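Bifunctional autolysin (Staphylococcus aureus subsp. aureus Mu50, PDB 6FXO) breaks down bacterial cell-wall peptidoglycan, this part being a family 73 glycoside hydrolase that probably cleaves the glycan strands as an N-acetylglucosaminidase. Local coordinates at residues 49-54 / 239-244; 63-68 / 105-110; 69-74 / 231-236; 193-198 / 214-219. All blocks are in the same frame, centred on the assembly; numbering follows the deposited sequence.

Contact 1 of 4, residues 49-54 / 239-244; sequences MDTKRL and DIPQYK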
loop_
_atom_site.group_PDB
_atom_site.type_symbol
_atom_site.label_atom_id
_atom_site.label_comp_id
_atom_site.label_asym_id
_atom_site.label_seq_id
_atom_site.Cartn_x
_atom_site.Cartn_y
_atom_site.Cartn_z
ATOM N N MET A 49 -1.219 -11.987 -13.331
ATOM C CA MET A 49 0.026 -12.435 -12.668
ATOM C C MET A 49 1.308 -12.338 -13.502
ATOM O O MET A 49 2.439 -12.329 -12.986
ATOM C CB MET A 49 -0.138 -13.920 -12.310
ATOM C CG MET A 49 -0.803 -14.173 -11.016
ATOM S SD MET A 49 -1.013 -15.966 -10.805
ATOM C CE MET A 49 0.574 -16.514 -11.047
ATOM N N ASP A 50 1.118 -12.265 -14.777
ATOM C CA ASP A 50 2.202 -12.190 -15.729
ATOM C C ASP A 50 3.039 -10.997 -15.536
ATOM O O ASP A 50 2.859 -10.008 -16.202
ATOM C CB ASP A 50 1.622 -12.305 -17.151
ATOM C CG ASP A 50 2.662 -12.307 -18.248
ATOM O OD1 ASP A 50 3.478 -13.246 -18.290
ATOM O OD2 ASP A 50 2.615 -11.405 -19.104
ATOM N N THR A 51 4.010 -11.102 -14.651
ATOM C CA THR A 51 4.863 -9.926 -14.421
ATOM C C THR A 51 5.523 -9.422 -15.688
ATOM O O THR A 51 5.906 -8.259 -15.733
ATOM C CB THR A 51 6.027 -10.207 -13.497
ATOM O OG1 THR A 51 6.942 -11.025 -14.207
ATOM C CG2 THR A 51 5.627 -10.861 -12.218
ATOM N N LYS A 52 5.725 -10.269 -16.690
ATOM C CA LYS A 52 6.345 -9.734 -17.862
ATOM C C LYS A 52 5.471 -8.659 -18.459
ATOM O O LYS A 52 5.972 -7.696 -19.025
ATOM C CB LYS A 52 6.698 -10.794 -18.927
ATOM C CG LYS A 52 7.927 -10.503 -19.864
ATOM C CD LYS A 52 8.648 -9.084 -19.864
ATOM C CE LYS A 52 9.863 -9.016 -20.819
ATOM N NZ LYS A 52 10.687 -7.731 -20.774
ATOM N N ARG A 53 4.156 -8.819 -18.322
ATOM C CA ARG A 53 3.289 -7.803 -18.873
ATOM C C ARG A 53 3.217 -6.607 -17.925
ATOM O O ARG A 53 3.302 -5.480 -18.397
ATOM C CB ARG A 53 1.873 -8.347 -19.126
ATOM C CG ARG A 53 0.834 -7.240 -19.211
ATOM C CD ARG A 53 -0.572 -7.732 -18.955
ATOM N NE ARG A 53 -1.456 -6.619 -18.603
ATOM C CZ ARG A 53 -2.315 -6.665 -17.586
ATOM N NH1 ARG A 53 -2.418 -7.771 -16.841
ATOM N NH2 ARG A 53 -3.083 -5.617 -17.319
ATOM N N LEU A 54 3.073 -6.847 -16.585
ATOM C CA LEU A 54 3.005 -5.753 -15.682
ATOM C C LEU A 54 4.286 -4.913 -15.678
ATOM O O LEU A 54 4.154 -3.709 -15.550
ATOM C CB LEU A 54 2.656 -6.304 -14.293
ATOM C CG LEU A 54 1.583 -7.398 -14.304
ATOM C CD1 LEU A 54 1.526 -8.099 -12.961
ATOM C CD2 LEU A 54 0.223 -6.801 -14.683
ATOM N N ASP A 239 11.213 -4.581 -7.606
ATOM C CA ASP A 239 11.513 -6.020 -7.421
ATOM C C ASP A 239 10.502 -6.821 -8.188
ATOM O O ASP A 239 9.363 -6.905 -7.764
ATOM C CB ASP A 239 11.322 -6.331 -5.918
ATOM C CG ASP A 239 11.882 -7.630 -5.352
ATOM O OD1 ASP A 239 11.881 -8.649 -6.079
ATOM O OD2 ASP A 239 12.196 -7.659 -4.141
ATOM N N ILE A 240 10.931 -7.413 -9.299
ATOM C CA ILE A 240 10.162 -8.205 -10.197
ATOM C C ILE A 240 10.419 -9.732 -10.209
ATOM O O ILE A 240 11.515 -10.198 -10.513
ATOM C CB ILE A 240 10.374 -7.571 -11.610
ATOM C CG1 ILE A 240 10.108 -6.033 -11.578
ATOM C CG2 ILE A 240 9.495 -8.238 -12.661
ATOM C CD1 ILE A 240 10.498 -5.300 -12.885
ATOM N N PRO A 241 9.431 -10.506 -9.786
ATOM C CA PRO A 241 9.579 -11.972 -9.792
ATOM C C PRO A 241 9.743 -12.475 -11.221
ATOM O O PRO A 241 9.095 -11.898 -12.095
ATOM C CB PRO A 241 8.244 -12.475 -9.225
ATOM C CG PRO A 241 7.700 -11.312 -8.425
ATOM C CD PRO A 241 8.129 -10.091 -9.208
ATOM N N GLN A 242 10.539 -13.521 -11.505
ATOM C CA GLN A 242 10.598 -13.907 -12.913
ATOM C C GLN A 242 10.243 -15.375 -13.040
ATOM O O GLN A 242 10.640 -16.178 -12.199
ATOM C CB GLN A 242 11.990 -13.667 -13.522
ATOM C CG GLN A 242 12.390 -12.208 -13.721
ATOM C CD GLN A 242 13.313 -12.053 -14.911
ATOM O OE1 GLN A 242 14.487 -12.424 -14.873
ATOM N NE2 GLN A 242 12.821 -11.429 -15.978
ATOM N N TYR A 243 9.484 -15.720 -14.085
ATOM C CA TYR A 243 9.103 -17.112 -14.290
ATOM C C TYR A 243 9.648 -17.526 -15.649
ATOM O O TYR A 243 9.571 -16.730 -16.585
ATOM C CB TYR A 243 7.557 -17.267 -14.293
ATOM C CG TYR A 243 6.790 -16.653 -13.128
ATOM C CD1 TYR A 243 6.722 -17.288 -11.901
ATOM C CD2 TYR A 243 6.108 -15.452 -13.278
ATOM C CE1 TYR A 243 5.996 -16.752 -10.850
ATOM C CE2 TYR A 243 5.368 -14.901 -12.228
ATOM C CZ TYR A 243 5.314 -15.555 -11.027
ATOM O OH TYR A 243 4.539 -15.010 -10.052
ATOM N N LYS A 244 10.179 -18.756 -15.774
ATOM C CA LYS A 244 10.713 -19.186 -17.076
ATOM C C LYS A 244 10.694 -20.708 -17.298
ATOM O O LYS A 244 9.593 -21.293 -17.201
ATOM C CB LYS A 244 12.136 -18.613 -17.308
ATOM C CG LYS A 244 12.140 -17.226 -17.960
ATOM C CD LYS A 244 13.312 -16.964 -18.912
ATOM C CE LYS A 244 13.225 -15.557 -19.472
ATOM N NZ LYS A 244 14.333 -15.229 -20.414
ATOM O OXT LYS A 244 11.763 -21.297 -17.577
HETATM O O HOH W 1 7.911 -13.465 -15.982
#
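Thr-51, in the first turn of helix 51-56, is pressed against Ile-240 and Pro-241 of strand 237-242, and this is the close half of the contact. Three of its atoms take part. CB rests 4.1 Å from Ile-240 CG2. OG1 lies 3.1 Å from Pro-241 O. The methyl CG2 comes within 4.0 Å of Pro-241 CD. A chi1 of 71° sets OG1 between the backbone N and the carbonyl carbon and CG2 anti to that carbon. Both branches thereby face the Pro-241 carbonyl oxygen from one side, CG2 at 3.6 Å from Pro-241 O. The helix start itself is capped by Asp-50, whose OD2 accepts a weak bond from Arg-53 N.

Toward the C-terminus the fit slackens. Tyr-243 is partly exposed and offers mainly CE2, which lies 4.0 Å from Met-49 O at the ring edge and approaches Thr-51 CG2 obliquely. Water 1 bridges the segments, 3.2 Å from Thr-51 OG1 and weakly bonded to Tyr-243 N. The phenol of Tyr-243 bonds to Tyr-196 OH.

The neighbours enclose this corner: strand 4-9 runs parallel to strand 237-242 and packs on Ile-240, helix 195-200 lays Tyr-196 on Thr-51 and Pro-241, and helix 14-22 places Val-17 against both Met-49 and Tyr-243.

Contact 2 of 4, residues 63-68 / 105-110; sequences QFLRLD and NEVYLI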
loop_
_atom_site.group_PDB
_atom_site.type_symbol
_atom_site.label_atom_id
_atom_site.label_comp_id
_atom_site.label_asym_id
_atom_site.label_seq_id
_atom_site.Cartn_x
_atom_site.Cartn_y
_atom_site.Cartn_z
ATOM N N GLN A 63 3.478 -2.184 -8.797
ATOM C CA GLN A 63 3.189 -3.280 -7.893
ATOM C C GLN A 63 4.507 -3.909 -7.450
ATOM O O GLN A 63 4.532 -4.669 -6.501
ATOM C CB GLN A 63 2.230 -4.337 -8.488
ATOM C CG GLN A 63 2.685 -5.128 -9.710
ATOM C CD GLN A 63 1.396 -5.652 -10.322
ATOM O OE1 GLN A 63 0.806 -6.698 -9.826
ATOM N NE2 GLN A 63 0.921 -4.897 -11.414
ATOM N N PHE A 64 5.541 -3.651 -8.208
ATOM C CA PHE A 64 6.895 -4.151 -7.907
ATOM C C PHE A 64 7.740 -3.108 -7.137
ATOM O O PHE A 64 8.899 -3.370 -6.824
ATOM C CB PHE A 64 7.620 -4.670 -9.107
ATOM C CG PHE A 64 6.808 -5.545 -10.020
ATOM C CD1 PHE A 64 6.322 -6.813 -9.590
ATOM C CD2 PHE A 64 6.486 -5.117 -11.293
ATOM C CE1 PHE A 64 5.556 -7.548 -10.414
ATOM C CE2 PHE A 64 5.699 -5.900 -12.120
ATOM C CZ PHE A 64 5.237 -7.109 -11.680
ATOM N N LEU A 65 7.178 -1.908 -6.893
ATOM C CA LEU A 65 7.949 -0.914 -6.156
ATOM C C LEU A 65 8.157 -1.446 -4.681
ATOM O O LEU A 65 7.200 -1.921 -4.084
ATOM C CB LEU A 65 7.196 0.461 -6.088
ATOM C CG LEU A 65 7.793 1.585 -5.240
ATOM C CD1 LEU A 65 8.952 2.353 -6.050
ATOM C CD2 LEU A 65 6.702 2.536 -4.650
ATOM N N ARG A 66 9.351 -1.324 -4.097
ATOM C CA ARG A 66 9.521 -1.782 -2.730
ATOM C C ARG A 66 9.067 -0.744 -1.695
ATOM O O ARG A 66 9.579 0.354 -1.595
ATOM C CB ARG A 66 11.002 -2.194 -2.446
ATOM C CG ARG A 66 11.541 -3.425 -3.194
ATOM C CD ARG A 66 11.248 -4.816 -2.548
ATOM N NE ARG A 66 11.978 -4.946 -1.288
ATOM C CZ ARG A 66 13.098 -5.648 -1.091
ATOM N NH1 ARG A 66 13.655 -6.311 -2.094
ATOM N NH2 ARG A 66 13.688 -5.641 0.091
ATOM N N LEU A 67 8.016 -1.112 -0.973
ATOM C CA LEU A 67 7.319 -0.403 0.063
ATOM C C LEU A 67 8.078 -0.333 1.384
ATOM O O LEU A 67 7.733 0.441 2.263
ATOM C CB LEU A 67 5.941 -1.156 0.205
ATOM C CG LEU A 67 5.054 -1.200 -1.112
ATOM C CD1 LEU A 67 3.732 -1.855 -0.889
ATOM C CD2 LEU A 67 4.727 0.316 -1.542
ATOM N N ASP A 68 9.077 -1.202 1.551
ATOM C CA ASP A 68 9.892 -1.251 2.749
ATOM C C ASP A 68 11.064 -0.283 2.562
ATOM O O ASP A 68 11.885 -0.111 3.451
ATOM C CB ASP A 68 10.345 -2.698 3.023
ATOM C CG ASP A 68 11.093 -3.340 1.878
ATOM O OD1 ASP A 68 10.636 -3.207 0.729
ATOM O OD2 ASP A 68 12.083 -4.052 2.139
ATOM N N ASN A 105 8.421 2.910 2.693
ATOM C CA ASN A 105 8.235 3.872 1.574
ATOM C C ASN A 105 7.209 4.920 2.025
ATOM O O ASN A 105 6.155 4.581 2.556
ATOM C CB ASN A 105 7.779 3.131 0.272
ATOM C CG ASN A 105 7.512 4.018 -0.897
ATOM O OD1 ASN A 105 6.446 4.669 -0.859
ATOM N ND2 ASN A 105 8.391 4.115 -1.992
ATOM N N GLU A 106 7.557 6.222 1.731
ATOM C CA GLU A 106 6.741 7.363 2.072
ATOM C C GLU A 106 5.454 7.468 1.414
ATOM O O GLU A 106 4.500 7.868 2.070
ATOM C CB GLU A 106 7.514 8.723 1.921
ATOM C CG GLU A 106 8.804 8.684 1.124
ATOM C CD GLU A 106 10.047 8.511 1.997
ATOM O OE1 GLU A 106 10.610 9.525 2.451
ATOM O OE2 GLU A 106 10.439 7.349 2.203
ATOM N N VAL A 107 5.404 7.157 0.106
ATOM C CA VAL A 107 4.103 7.256 -0.550
ATOM C C VAL A 107 3.121 6.201 0.013
ATOM O O VAL A 107 1.950 6.464 0.064
ATOM C CB VAL A 107 4.146 7.237 -2.093
ATOM C CG1 VAL A 107 5.178 8.234 -2.608
ATOM C CG2 VAL A 107 4.418 5.834 -2.617
ATOM N N TYR A 108 3.634 5.041 0.451
ATOM C CA TYR A 108 2.802 4.015 0.987
ATOM C C TYR A 108 2.214 4.464 2.270
ATOM O O TYR A 108 1.063 4.105 2.586
ATOM C CB TYR A 108 3.591 2.716 1.182
ATOM C CG TYR A 108 2.793 1.544 1.729
ATOM C CD1 TYR A 108 2.004 0.760 0.891
ATOM C CD2 TYR A 108 2.854 1.206 3.066
ATOM C CE1 TYR A 108 1.308 -0.323 1.378
ATOM C CE2 TYR A 108 2.154 0.112 3.565
ATOM C CZ TYR A 108 1.382 -0.652 2.717
ATOM O OH TYR A 108 0.676 -1.739 3.189
ATOM N N LEU A 109 3.008 5.264 3.020
ATOM C CA LEU A 109 2.492 5.739 4.291
ATOM C C LEU A 109 1.448 6.841 4.127
ATOM O O LEU A 109 0.449 6.822 4.845
ATOM C CB LEU A 109 3.637 6.263 5.134
ATOM C CG LEU A 109 3.527 6.189 6.623
ATOM C CD1 LEU A 109 3.645 4.751 7.068
ATOM C CD2 LEU A 109 4.712 6.991 7.227
ATOM N N ILE A 110 1.700 7.821 3.171
ATOM C CA ILE A 110 0.779 8.852 3.005
ATOM C C ILE A 110 -0.547 8.348 2.367
ATOM O O ILE A 110 -1.602 8.704 2.888
ATOM C CB ILE A 110 1.450 9.874 2.070
ATOM C CG1 ILE A 110 2.584 10.604 2.775
ATOM C CG2 ILE A 110 0.401 10.884 1.395
ATOM C CD1 ILE A 110 3.359 11.407 1.699
HETATM O O HOH W 2 10.824 2.445 -2.227
#
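Leu-65 and Leu-67 bring the loop between helices 51-56 and 75-82 onto the N-cap of helix 106-116, in the N-acetylglucosaminidase region, of the lysozyme clan. Leu-65 crosses the Asn-105 side chain at about a right angle, its CD2 lying 3.5 Å from Asn-105 ND2 and more loosely, at 4.5 Å, from Val-107 CG2. Arg-66 starts its side chain away from the contact but contributes its carbonyl: water 2 donates to Arg-66 O and accepts from Asn-105 ND2 at 3.0 Å. That amide nitrogen bonds to Tyr-228 OH, while Asn-105 OD1 caps the helix by accepting from Tyr-108 N (3.1 Å) and, weakly, from Val-107 N. The Asn-105 amide is thus fixed from both ends.

Leu-67 supplies the backbone link, Asn-105 N to Leu-67 O at 2.6 Å. The bond is nearly straight (171°), although the donor stands 50° above the carbonyl plane. The Leu-67 side chain crosses Tyr-108 at about a right angle, with CD1 3.6 Å from Tyr-108 CD1. Asp-68 then closes back on Arg-66 (whose NH1 also pairs with Asp-239) in a salt bridge, side-on and in the guanidinium plane: Arg-66 NE meets the syn lone pair of Asp-68 OD1, and Arg-66 NH2 that of Asp-68 OD2.

Contact 3 of 4, residues 69-74 / 231-236; sequences QPQNIS and IGEVGK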
loop_
_atom_site.group_PDB
_atom_site.type_symbol
_atom_site.label_atom_id
_atom_site.label_comp_id
_atom_site.label_asym_id
_atom_site.label_seq_id
_atom_site.Cartn_x
_atom_site.Cartn_y
_atom_site.Cartn_z
ATOM N N GLN A 69 11.133 0.366 1.393
ATOM C CA GLN A 69 12.236 1.286 1.182
ATOM C C GLN A 69 11.940 2.727 1.016
ATOM O O GLN A 69 11.430 3.148 -0.006
ATOM C CB GLN A 69 13.151 0.850 0.026
ATOM C CG GLN A 69 14.631 0.950 0.449
ATOM C CD GLN A 69 15.561 -0.080 -0.168
ATOM O OE1 GLN A 69 15.404 -1.283 0.048
ATOM N NE2 GLN A 69 16.634 0.363 -0.846
ATOM N N PRO A 70 12.240 3.508 2.019
ATOM C CA PRO A 70 11.996 4.924 1.890
ATOM C C PRO A 70 12.862 5.500 0.782
ATOM O O PRO A 70 13.937 4.997 0.499
ATOM C CB PRO A 70 12.424 5.487 3.238
ATOM C CG PRO A 70 12.329 4.354 4.155
ATOM C CD PRO A 70 12.778 3.183 3.351
ATOM N N GLN A 71 12.335 6.497 0.163
ATOM C CA GLN A 71 12.938 7.230 -0.898
ATOM C C GLN A 71 13.090 8.539 -0.219
ATOM O O GLN A 71 12.295 8.888 0.639
ATOM C CB GLN A 71 11.959 7.385 -2.054
ATOM C CG GLN A 71 12.646 7.512 -3.389
ATOM C CD GLN A 71 11.640 7.592 -4.504
ATOM O OE1 GLN A 71 10.993 6.619 -4.856
ATOM N NE2 GLN A 71 11.468 8.739 -5.085
ATOM N N ASN A 72 14.078 9.260 -0.568
ATOM C CA ASN A 72 14.226 10.547 0.105
ATOM C C ASN A 72 13.468 11.606 -0.618
ATOM O O ASN A 72 14.074 12.539 -1.125
ATOM C CB ASN A 72 15.679 10.927 0.228
ATOM C CG ASN A 72 16.424 9.841 0.919
ATOM O OD1 ASN A 72 16.187 9.614 2.105
ATOM N ND2 ASN A 72 17.332 9.136 0.268
ATOM N N ILE A 73 12.145 11.484 -0.675
ATOM C CA ILE A 73 11.439 12.539 -1.396
ATOM C C ILE A 73 11.560 13.837 -0.597
ATOM O O ILE A 73 11.505 13.808 0.629
ATOM C CB ILE A 73 9.980 12.124 -1.743
ATOM C CG1 ILE A 73 9.990 10.677 -2.285
ATOM C CG2 ILE A 73 9.397 13.055 -2.823
ATOM C CD1 ILE A 73 8.615 10.142 -2.687
ATOM N N SER A 74 11.736 14.969 -1.274
ATOM C CA SER A 74 11.853 16.191 -0.475
ATOM C C SER A 74 10.598 16.486 0.349
ATOM O O SER A 74 9.488 16.295 -0.145
ATOM C CB SER A 74 12.170 17.376 -1.387
ATOM O OG SER A 74 11.566 18.592 -0.972
ATOM N N ILE A 231 2.759 14.132 -6.646
ATOM C CA ILE A 231 3.832 14.520 -5.812
ATOM C C ILE A 231 4.969 15.044 -6.557
ATOM O O ILE A 231 5.590 15.957 -6.076
ATOM C CB ILE A 231 4.268 13.341 -4.944
ATOM C CG1 ILE A 231 3.378 13.200 -3.742
ATOM C CG2 ILE A 231 5.686 13.525 -4.497
ATOM C CD1 ILE A 231 3.610 11.848 -3.131
ATOM N N GLY A 232 5.239 14.572 -7.726
ATOM C CA GLY A 232 6.386 15.143 -8.405
ATOM C C GLY A 232 7.593 14.257 -8.489
ATOM O O GLY A 232 8.698 14.714 -8.738
ATOM N N GLU A 233 7.407 12.998 -8.254
ATOM C CA GLU A 233 8.474 12.048 -8.320
ATOM C C GLU A 233 8.048 10.785 -9.001
ATOM O O GLU A 233 6.906 10.630 -9.398
ATOM C CB GLU A 233 9.025 11.706 -6.922
ATOM C CG GLU A 233 10.490 11.271 -6.951
ATOM C CD GLU A 233 11.457 12.232 -6.280
ATOM O OE1 GLU A 233 11.655 13.336 -6.801
ATOM O OE2 GLU A 233 12.056 11.844 -5.273
ATOM N N VAL A 234 9.004 9.882 -9.128
ATOM C CA VAL A 234 8.952 8.549 -9.728
ATOM C C VAL A 234 9.691 7.526 -8.785
ATOM O O VAL A 234 10.571 7.918 -8.017
ATOM C CB VAL A 234 9.650 8.595 -11.120
ATOM C CG1 VAL A 234 9.671 7.217 -11.766
ATOM C CG2 VAL A 234 8.980 9.611 -12.038
ATOM N N GLY A 235 9.296 6.222 -8.818
ATOM C CA GLY A 235 9.947 5.217 -7.975
ATOM C C GLY A 235 11.353 4.847 -8.394
ATOM O O GLY A 235 11.699 4.914 -9.564
ATOM N N LYS A 236 12.131 4.432 -7.472
ATOM C CA LYS A 236 13.507 4.036 -7.723
ATOM C C LYS A 236 13.910 2.633 -7.363
ATOM O O LYS A 236 14.916 2.172 -7.883
ATOM C CB LYS A 236 14.449 5.000 -6.969
ATOM C CG LYS A 236 14.733 6.322 -7.676
ATOM C CD LYS A 236 14.294 7.508 -6.813
ATOM C CE LYS A 236 14.722 8.856 -7.348
ATOM N NZ LYS A 236 14.088 9.987 -6.599
#
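The connection between helix 216-231 and strand 237-242 receives the Gln-71 side chain from the irregular loop that precedes helix 75-82. Gln-71 CG lies anti to the backbone N, the chain runs extended beyond it, and NE2 meets two acceptors. One is Glu-233 OE2 at 3.2 Å. Gln-71 and Glu-233 meet tip to tip with their planar groups 10° apart, and the oxygen is approached on its anti lone pair. The other is Val-234 O, also 3.2 Å from Gln-71 NE2 and 28° out of the amide plane. Gln-71 OE1 is hydrogen-bonded to Tyr-228 OH, and the two acceptors at NE2 agree with the modelled amide.

Both backbones lie at helix boundaries: Gly-232, with phi 108°, ends helix 216-231, and Ser-74 N-caps helix 75-82. Lys-236 crosses Gln-71 at about a right angle, its CD 3.5 Å from Gln-71 CD. Lys-236 NZ, close to but not bonded with its fellow donor Gln-71 NE2, forms a salt bridge with Glu-233 OE2 (3.1 Å), so that oxygen serves a charged and a neutral donor, which probably helps keep the carboxylate ionised. Beside this cluster Ile-73 passes Glu-233 in the opposing direction, its CG2 touching Ile-231 CG2 at 4.1 Å.

Contact 4 of 4, residues 193-198 / 214-219; sequences NTLYKM and VDWANI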
loop_
_atom_site.group_PDB
_atom_site.type_symbol
_atom_site.label_atom_id
_atom_site.label_comp_id
_atom_site.label_asym_id
_atom_site.label_seq_id
_atom_site.Cartn_x
_atom_site.Cartn_y
_atom_site.Cartn_z
ATOM N N ASN A 193 6.879 -7.242 0.560
ATOM C CA ASN A 193 7.183 -5.835 0.303
ATOM C C ASN A 193 6.783 -5.122 -0.972
ATOM O O ASN A 193 7.270 -4.025 -1.199
ATOM C CB ASN A 193 8.630 -5.484 0.627
ATOM C CG ASN A 193 9.684 -6.476 0.260
ATOM O OD1 ASN A 193 9.766 -6.932 -0.880
ATOM N ND2 ASN A 193 10.654 -6.749 1.132
ATOM N N THR A 194 5.991 -5.735 -1.825
ATOM C CA THR A 194 5.583 -5.063 -3.044
ATOM C C THR A 194 4.176 -5.484 -3.176
ATOM O O THR A 194 3.843 -6.566 -2.692
ATOM C CB THR A 194 6.295 -5.591 -4.270
ATOM O OG1 THR A 194 6.199 -7.023 -4.235
ATOM C CG2 THR A 194 7.698 -5.117 -4.367
ATOM N N LEU A 195 3.371 -4.699 -3.862
ATOM C CA LEU A 195 1.971 -5.121 -3.996
ATOM C C LEU A 195 1.815 -6.539 -4.695
ATOM O O LEU A 195 0.839 -7.180 -4.487
ATOM C CB LEU A 195 1.075 -4.076 -4.743
ATOM C CG LEU A 195 1.190 -2.568 -4.311
ATOM C CD1 LEU A 195 0.736 -1.658 -5.369
ATOM C CD2 LEU A 195 0.479 -2.280 -3.008
ATOM N N TYR A 196 2.764 -6.965 -5.485
ATOM C CA TYR A 196 2.641 -8.217 -6.123
ATOM C C TYR A 196 2.852 -9.346 -5.045
ATOM O O TYR A 196 2.083 -10.300 -5.005
ATOM C CB TYR A 196 3.700 -8.357 -7.223
ATOM C CG TYR A 196 3.509 -9.537 -8.143
ATOM C CD1 TYR A 196 4.017 -10.800 -7.820
ATOM C CD2 TYR A 196 2.826 -9.401 -9.343
ATOM C CE1 TYR A 196 3.836 -11.896 -8.676
ATOM C CE2 TYR A 196 2.645 -10.477 -10.197
ATOM C CZ TYR A 196 3.152 -11.719 -9.860
ATOM O OH TYR A 196 2.969 -12.751 -10.725
ATOM N N LYS A 197 3.871 -9.214 -4.178
ATOM C CA LYS A 197 4.115 -10.207 -3.173
ATOM C C LYS A 197 2.913 -10.246 -2.241
ATOM O O LYS A 197 2.562 -11.333 -1.753
ATOM C CB LYS A 197 5.417 -9.934 -2.396
ATOM C CG LYS A 197 6.731 -10.229 -3.200
ATOM C CD LYS A 197 7.949 -9.520 -2.514
ATOM C CE LYS A 197 9.393 -9.883 -2.927
ATOM N NZ LYS A 197 10.474 -8.966 -2.347
ATOM N N MET A 198 2.271 -9.080 -2.019
ATOM C CA MET A 198 1.103 -9.098 -1.117
ATOM C C MET A 198 -0.086 -9.852 -1.688
ATOM O O MET A 198 -0.856 -10.404 -0.911
ATOM C CB MET A 198 0.648 -7.708 -0.644
ATOM C CG MET A 198 1.733 -6.875 -0.104
ATOM S SD MET A 198 1.150 -5.224 0.265
ATOM C CE MET A 198 2.587 -4.534 0.968
ATOM N N VAL A 214 -7.986 -10.615 -8.491
ATOM C CA VAL A 214 -6.809 -10.781 -9.268
ATOM C C VAL A 214 -6.247 -9.555 -9.743
ATOM O O VAL A 214 -5.100 -9.551 -10.222
ATOM C CB VAL A 214 -7.144 -11.740 -10.433
ATOM C CG1 VAL A 214 -7.744 -13.054 -9.856
ATOM C CG2 VAL A 214 -8.155 -11.060 -11.398
ATOM N N ASP A 215 -7.054 -8.471 -9.648
ATOM C CA ASP A 215 -6.665 -7.140 -10.070
ATOM C C ASP A 215 -6.221 -6.254 -8.919
ATOM O O ASP A 215 -5.787 -5.117 -9.167
ATOM C CB ASP A 215 -7.785 -6.440 -10.904
ATOM C CG ASP A 215 -7.856 -6.960 -12.323
ATOM O OD1 ASP A 215 -6.854 -6.777 -13.085
ATOM O OD2 ASP A 215 -8.922 -7.505 -12.699
ATOM N N TRP A 216 -6.319 -6.766 -7.691
ATOM C CA TRP A 216 -5.908 -5.968 -6.537
ATOM C C TRP A 216 -4.478 -5.319 -6.560
ATOM O O TRP A 216 -4.405 -4.232 -6.039
ATOM C CB TRP A 216 -5.982 -6.868 -5.318
ATOM C CG TRP A 216 -5.740 -6.116 -3.956
ATOM C CD1 TRP A 216 -6.679 -5.519 -3.150
ATOM C CD2 TRP A 216 -4.449 -5.873 -3.325
ATOM N NE1 TRP A 216 -6.061 -4.917 -2.047
ATOM C CE2 TRP A 216 -4.687 -5.123 -2.152
ATOM C CE3 TRP A 216 -3.140 -6.250 -3.652
ATOM C CZ2 TRP A 216 -3.654 -4.743 -1.293
ATOM C CZ3 TRP A 216 -2.111 -5.919 -2.789
ATOM C CH2 TRP A 216 -2.377 -5.170 -1.613
ATOM N N ALA A 217 -3.376 -5.970 -7.095
ATOM C CA ALA A 217 -2.076 -5.287 -7.067
ATOM C C ALA A 217 -2.094 -4.276 -8.206
ATOM O O ALA A 217 -1.400 -3.237 -8.119
ATOM C CB ALA A 217 -0.838 -6.260 -7.193
ATOM N N ASN A 218 -2.796 -4.622 -9.290
ATOM C CA ASN A 218 -2.875 -3.685 -10.427
ATOM C C ASN A 218 -3.667 -2.398 -10.049
ATOM O O ASN A 218 -3.285 -1.289 -10.422
ATOM C CB ASN A 218 -3.574 -4.279 -11.677
ATOM C CG ASN A 218 -3.005 -5.551 -12.221
ATOM O OD1 ASN A 218 -1.781 -5.677 -12.322
ATOM N ND2 ASN A 218 -3.828 -6.501 -12.706
ATOM N N ILE A 219 -4.739 -2.558 -9.292
ATOM C CA ILE A 219 -5.492 -1.378 -8.935
ATOM C C ILE A 219 -4.671 -0.516 -8.024
ATOM O O ILE A 219 -4.549 0.678 -8.285
ATOM C CB ILE A 219 -6.836 -1.790 -8.300
ATOM C CG1 ILE A 219 -7.812 -2.238 -9.375
ATOM C CG2 ILE A 219 -7.438 -0.690 -7.417
ATOM C CD1 ILE A 219 -8.964 -2.863 -8.656
#
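Ala-217 CB sits 3.3 Å from Leu-195 O and 3.8 Å from Leu-195 CB, where the N-terminal turns of helices 195-200 and 216-231 pack together within the N-acetylglucosaminidase region. The small alanine lets the backbones come close, and no hydrogen bond joins the two segments. Beside it Trp-216 takes part through the rim of its six-membered ring. Its CG is anti to the backbone N (chi1 -173°), and Trp-216 CZ3 lies 3.6 Å from Leu-195 O, which is at the ring edge near its plane. Met-198 completes this first shell with a Met-aromatic contact of the edge kind: SD is 4.0 Å from Trp-216 CH2, and Met-198 CB lies 3.9 Å from Trp-216 CZ3.

Farther out, Tyr-210 stacks on the Trp-216 ring, and Gln-63 lies against both Leu-195 and Ala-217. Each helix start is braced within its own segment. Thr-194 is the N-cap of the first, its OG1 accepting from Lys-197 N; Lys-197 NZ in turn bonds to Asn-193 OD1 and forms a salt bridge with Asp-239. In the second, Asn-218 ND2 donates at 156° to Asp-215 OD1 over 3.1 Å, meeting that oxygen on its anti side.

How the contacts relate
From the N terminus, residues 49-54 open the longest loop, closed by contact 1 at the C-terminal strand; the other three contacts fall inside it. Segments 63-68 and 69-74 follow directly on one another. Contact 2 closes first, at 105-110, whereas contact 3 waits until 231-236, so these two cross. Contact 4 comes after contact 2 in series and lies within the span of contact 3. Leu-67 N bonds to Asn-193 O, linking contacts 2 and 4, and Leu-65 CD1 packs on Gly-235 CA, linking contacts 2 and 3. Asp-239 N probably bonds to Phe-64 O, tying strand 237-242 to the 63-68 loop. Contacts 3 and 4 do not touch.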